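Local coordinates for aminotransferase class-III (Sphaerobacter thermophilus DSM 20745, PDB 6K8H), which is an omega-transaminase of the aminotransferase class-III family, within the PLP-dependent aminotransferase superfamily, and is a two-chain assembly, at residues Leu343-Glu355 against Gly365-His377. Residues are numbered along the deposited sequence; the frame is centred on the assembly and turned at random.
Sequences LATLGQQLRAGVE and GQVTGYGSLFHIH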
loop_
_atom_site.group_PDB
_atom_site.type_symbol
_atom_site.label_atom_id
_atom_site.label_comp_id
_atom_site.label_asym_id
_atom_site.label_seq_id
_atom_site.Cartn_x
_atom_site.Cartn_y
_atom_site.Cartn_z
ATOM N N LEU B 343 26.263 -0.220 -14.677
ATOM C CA LEU B 343 24.935 -0.010 -15.257
ATOM C C LEU B 343 24.897 1.244 -16.120
ATOM O O LEU B 343 24.241 1.264 -17.167
ATOM C CB LEU B 343 23.878 0.080 -14.162
ATOM C CG LEU B 343 23.627 -1.184 -13.339
ATOM C CD1 LEU B 343 22.717 -0.850 -12.181
ATOM C CD2 LEU B 343 23.051 -2.309 -14.186
ATOM N N ALA B 344 25.579 2.307 -15.696
ATOM C CA ALA B 344 25.548 3.533 -16.485
ATOM C C ALA B 344 26.287 3.349 -17.802
ATOM O O ALA B 344 25.845 3.838 -18.849
ATOM C CB ALA B 344 26.143 4.686 -15.676
ATOM N N THR B 345 27.408 2.626 -17.777
ATOM C CA THR B 345 28.119 2.349 -19.018
ATOM C C THR B 345 27.264 1.501 -19.950
ATOM O O THR B 345 27.148 1.795 -21.147
ATOM C CB THR B 345 29.447 1.672 -18.715
ATOM O OG1 THR B 345 30.272 2.596 -17.994
ATOM C CG2 THR B 345 30.131 1.260 -20.007
ATOM N N LEU B 346 26.643 0.446 -19.411
ATOM C CA LEU B 346 25.783 -0.388 -20.241
ATOM C C LEU B 346 24.611 0.412 -20.805
ATOM O O LEU B 346 24.212 0.216 -21.962
ATOM C CB LEU B 346 25.273 -1.578 -19.429
ATOM C CG LEU B 346 26.271 -2.708 -19.145
ATOM C CD1 LEU B 346 25.653 -3.739 -18.199
ATOM C CD2 LEU B 346 26.737 -3.357 -20.443
ATOM N N GLY B 347 24.053 1.325 -20.007
ATOM C CA GLY B 347 22.950 2.140 -20.490
ATOM C C GLY B 347 23.376 3.073 -21.603
ATOM O O GLY B 347 22.673 3.216 -22.611
ATOM N N GLN B 348 24.540 3.707 -21.446
ATOM C CA GLN B 348 25.072 4.541 -22.520
ATOM C C GLN B 348 25.288 3.729 -23.795
ATOM O O GLN B 348 24.977 4.197 -24.895
ATOM C CB GLN B 348 26.371 5.215 -22.071
ATOM C CG GLN B 348 26.771 6.391 -22.940
ATOM C CD GLN B 348 27.367 5.961 -24.274
ATOM O OE1 GLN B 348 28.031 4.916 -24.366
ATOM N NE2 GLN B 348 27.133 6.761 -25.317
ATOM N N GLN B 349 25.845 2.517 -23.669
ATOM C CA GLN B 349 26.058 1.665 -24.838
ATOM C C GLN B 349 24.743 1.306 -25.526
ATOM O O GLN B 349 24.647 1.332 -26.764
ATOM C CB GLN B 349 26.820 0.406 -24.424
ATOM C CG GLN B 349 28.280 0.684 -24.101
ATOM C CD GLN B 349 29.053 -0.568 -23.752
ATOM O OE1 GLN B 349 28.683 -1.305 -22.836
ATOM N NE2 GLN B 349 30.131 -0.823 -24.487
ATOM N N LEU B 350 23.720 0.951 -24.742
ATOM C CA LEU B 350 22.418 0.651 -25.332
ATOM C C LEU B 350 21.865 1.872 -26.059
ATOM O O LEU B 350 21.414 1.774 -27.208
ATOM C CB LEU B 350 21.437 0.168 -24.252
ATOM C CG LEU B 350 20.078 -0.360 -24.744
ATOM C CD1 LEU B 350 19.588 -1.530 -23.906
ATOM C CD2 LEU B 350 19.013 0.740 -24.753
ATOM N N ARG B 351 21.892 3.035 -25.400
ATOM C CA ARG B 351 21.303 4.237 -25.987
ATOM C C ARG B 351 22.030 4.635 -27.268
ATOM O O ARG B 351 21.392 4.981 -28.275
ATOM C CB ARG B 351 21.320 5.376 -24.964
ATOM C CG ARG B 351 20.276 5.211 -23.863
ATOM C CD ARG B 351 20.073 6.505 -23.088
ATOM N NE ARG B 351 21.328 6.946 -22.483
ATOM C CZ ARG B 351 21.756 6.538 -21.296
ATOM N NH1 ARG B 351 21.019 5.687 -20.564
ATOM N NH2 ARG B 351 22.916 6.994 -20.842
ATOM N N ALA B 352 23.361 4.559 -27.265
ATOM C CA ALA B 352 24.123 4.871 -28.472
ATOM C C ALA B 352 23.837 3.870 -29.586
ATOM O O ALA B 352 23.712 4.256 -30.760
ATOM C CB ALA B 352 25.619 4.911 -28.158
ATOM N N GLY B 353 23.723 2.583 -29.243
ATOM C CA GLY B 353 23.410 1.593 -30.258
ATOM C C GLY B 353 22.064 1.846 -30.914
ATOM O O GLY B 353 21.923 1.728 -32.138
ATOM N N VAL B 354 21.062 2.213 -30.110
ATOM C CA VAL B 354 19.743 2.502 -30.661
ATOM C C VAL B 354 19.785 3.744 -31.548
ATOM O O VAL B 354 19.137 3.795 -32.607
ATOM C CB VAL B 354 18.712 2.657 -29.528
ATOM C CG1 VAL B 354 17.416 3.220 -30.076
ATOM C CG2 VAL B 354 18.477 1.318 -28.839
ATOM N N GLU B 355 20.521 4.775 -31.129
ATOM C CA GLU B 355 20.628 5.967 -31.969
ATOM C C GLU B 355 21.274 5.625 -33.303
ATOM O O GLU B 355 20.861 6.133 -34.351
ATOM C CB GLU B 355 21.424 7.064 -31.259
ATOM C CG GLU B 355 20.677 7.749 -30.123
ATOM C CD GLU B 355 21.597 8.598 -29.252
ATOM O OE1 GLU B 355 22.835 8.507 -29.430
ATOM O OE2 GLU B 355 21.086 9.338 -28.379
ATOM N N GLY B 365 14.312 9.888 -34.747
ATOM C CA GLY B 365 14.093 9.456 -33.380
ATOM C C GLY B 365 15.190 9.969 -32.485
ATOM O O GLY B 365 16.145 10.615 -32.928
ATOM N N GLN B 366 15.051 9.642 -31.210
ATOM C CA GLN B 366 16.015 10.060 -30.205
ATOM C C GLN B 366 15.883 9.096 -29.041
ATOM O O GLN B 366 14.925 8.322 -28.957
ATOM C CB GLN B 366 15.784 11.510 -29.762
ATOM C CG GLN B 366 14.378 11.746 -29.231
ATOM C CD GLN B 366 14.058 13.204 -29.011
ATOM O OE1 GLN B 366 14.807 13.927 -28.342
ATOM N NE2 GLN B 366 12.919 13.646 -29.548
ATOM N N VAL B 367 16.891 9.085 -28.186
ATOM C CA VAL B 367 16.877 8.232 -27.009
ATOM C C VAL B 367 17.264 9.088 -25.820
ATOM O O VAL B 367 18.330 9.718 -25.827
ATOM C CB VAL B 367 17.818 7.024 -27.138
ATOM C CG1 VAL B 367 17.557 6.056 -25.997
ATOM C CG2 VAL B 367 17.618 6.327 -28.481
ATOM N N THR B 368 16.403 9.117 -24.806
ATOM C CA THR B 368 16.729 9.771 -23.548
ATOM C C THR B 368 17.055 8.706 -22.511
ATOM O O THR B 368 16.741 7.527 -22.687
ATOM C CB THR B 368 15.579 10.663 -23.047
ATOM O OG1 THR B 368 14.390 9.882 -22.848
ATOM C CG2 THR B 368 15.306 11.784 -24.028
ATOM N N GLY B 369 17.680 9.129 -21.423
ATOM C CA GLY B 369 17.921 8.203 -20.334
ATOM C C GLY B 369 19.066 8.649 -19.458
ATOM O O GLY B 369 19.799 9.585 -19.764
ATOM N N TYR B 370 19.207 7.935 -18.346
ATOM C CA TYR B 370 20.249 8.215 -17.369
ATOM C C TYR B 370 20.498 6.948 -16.562
ATOM O O TYR B 370 19.557 6.211 -16.260
ATOM C CB TYR B 370 19.865 9.377 -16.439
ATOM C CG TYR B 370 21.050 9.829 -15.611
ATOM C CD1 TYR B 370 21.410 9.154 -14.448
ATOM C CD2 TYR B 370 21.842 10.893 -16.026
ATOM C CE1 TYR B 370 22.513 9.540 -13.713
ATOM C CE2 TYR B 370 22.947 11.292 -15.297
ATOM C CZ TYR B 370 23.279 10.610 -14.150
ATOM O OH TYR B 370 24.379 11.002 -13.436
ATOM N N GLY B 371 21.758 6.700 -16.213
ATOM C CA GLY B 371 22.072 5.464 -15.515
ATOM C C GLY B 371 21.520 4.281 -16.297
ATOM O O GLY B 371 21.736 4.161 -17.508
ATOM N N SER B 372 20.716 3.444 -15.636
ATOM C CA SER B 372 20.182 2.233 -16.250
ATOM C C SER B 372 18.746 2.393 -16.740
ATOM O O SER B 372 18.068 1.384 -16.977
ATOM C CB SER B 372 20.260 1.061 -15.265
ATOM O OG SER B 372 19.623 1.397 -14.050
ATOM N N LEU B 373 18.274 3.625 -16.917
ATOM C CA LEU B 373 16.942 3.903 -17.438
ATOM C C LEU B 373 17.057 4.529 -18.821
ATOM O O LEU B 373 17.919 5.386 -19.049
ATOM C CB LEU B 373 16.180 4.855 -16.508
ATOM C CG LEU B 373 15.936 4.398 -15.068
ATOM C CD1 LEU B 373 15.432 5.563 -14.230
ATOM C CD2 LEU B 373 14.930 3.275 -15.054
ATOM N N PHE B 374 16.176 4.129 -19.736
ATOM C CA PHE B 374 16.208 4.690 -21.084
ATOM C C PHE B 374 14.797 4.738 -21.661
ATOM O O PHE B 374 13.902 3.995 -21.244
ATOM C CB PHE B 374 17.150 3.894 -21.998
ATOM C CG PHE B 374 16.700 2.482 -22.255
ATOM C CD1 PHE B 374 15.841 2.197 -23.303
ATOM C CD2 PHE B 374 17.142 1.442 -21.456
ATOM C CE1 PHE B 374 15.420 0.910 -23.541
ATOM C CE2 PHE B 374 16.732 0.155 -21.688
ATOM C CZ PHE B 374 15.872 -0.117 -22.727
ATOM N N HIS B 375 14.619 5.612 -22.649
ATOM C CA HIS B 375 13.336 5.807 -23.331
ATOM C C HIS B 375 13.626 6.068 -24.805
ATOM O O HIS B 375 14.321 7.038 -25.136
ATOM C CB HIS B 375 12.562 6.986 -22.712
ATOM C CG HIS B 375 11.075 6.935 -22.922
ATOM N ND1 HIS B 375 10.499 6.594 -24.128
ATOM C CD2 HIS B 375 10.048 7.199 -22.079
ATOM C CE1 HIS B 375 9.182 6.646 -24.020
ATOM N NE2 HIS B 375 8.880 7.001 -22.783
ATOM N N ILE B 376 13.119 5.185 -25.686
ATOM C CA ILE B 376 13.224 5.370 -27.133
ATOM C C ILE B 376 12.057 6.224 -27.609
ATOM O O ILE B 376 10.919 6.053 -27.162
ATOM C CB ILE B 376 13.251 4.021 -27.873
ATOM C CG1 ILE B 376 14.269 3.067 -27.240
ATOM C CG2 ILE B 376 13.569 4.237 -29.346
ATOM C CD1 ILE B 376 14.246 1.665 -27.857
ATOM N N HIS B 377 12.338 7.158 -28.507
ATOM C CA HIS B 377 11.341 8.039 -29.090
ATOM C C HIS B 377 11.455 7.962 -30.600
ATOM O O HIS B 377 12.565 8.050 -31.138
ATOM C CB HIS B 377 11.570 9.475 -28.631
ATOM C CG HIS B 377 11.665 9.624 -27.145
ATOM N ND1 HIS B 377 10.556 9.633 -26.327
ATOM C CD2 HIS B 377 12.736 9.779 -26.331
ATOM C CE1 HIS B 377 10.937 9.795 -25.070
ATOM N NE2 HIS B 377 12.257 9.877 -25.045
HETATM O O HOH W 1 24.240 5.768 -18.453
HETATM O O HOH W 2 21.282 9.338 -25.536
#
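R351 reaches from the helix across the hairpin of strands 366-370 and 373-377, and its chain, bent at chi3, brings the guanidinium between the two backbones: G347 O and Q348 N of its own helix lie over one face and G369 C lies 3.7 Å above the opposite one, each offset toward the rim. At the edge, NH1 gives G371 O a weak hydrogen bond, long at 3.5 Å though nearly straight (165°), and NH2 donates to a water that in turn donates to G371 O. The aliphatic part also packs, CG lying 3.6 Å from V367 CG1. L350, with CG anti to the backbone N, sets CD2 squarely over the F374 ring, 3.6 Å from the centroid and 2° off the normal, a CH-pi contact; F433 of helix 427-445 meets that ring edge-to-face. Further along, V354 CG1 presses tightly on V367 CG2 (3.5 Å) and rests on I376 CG2. A second water links E355 OE2 to V367 O. Helix segment 343-355 thus covers one side of the hairpin, nearly parallel to strand 373-377 (9°), through apolar contacts and, at the type II' turn, an arginine whose positive charge would probably polarise the G371 carbonyl, which it meets by one weak direct bond and one water.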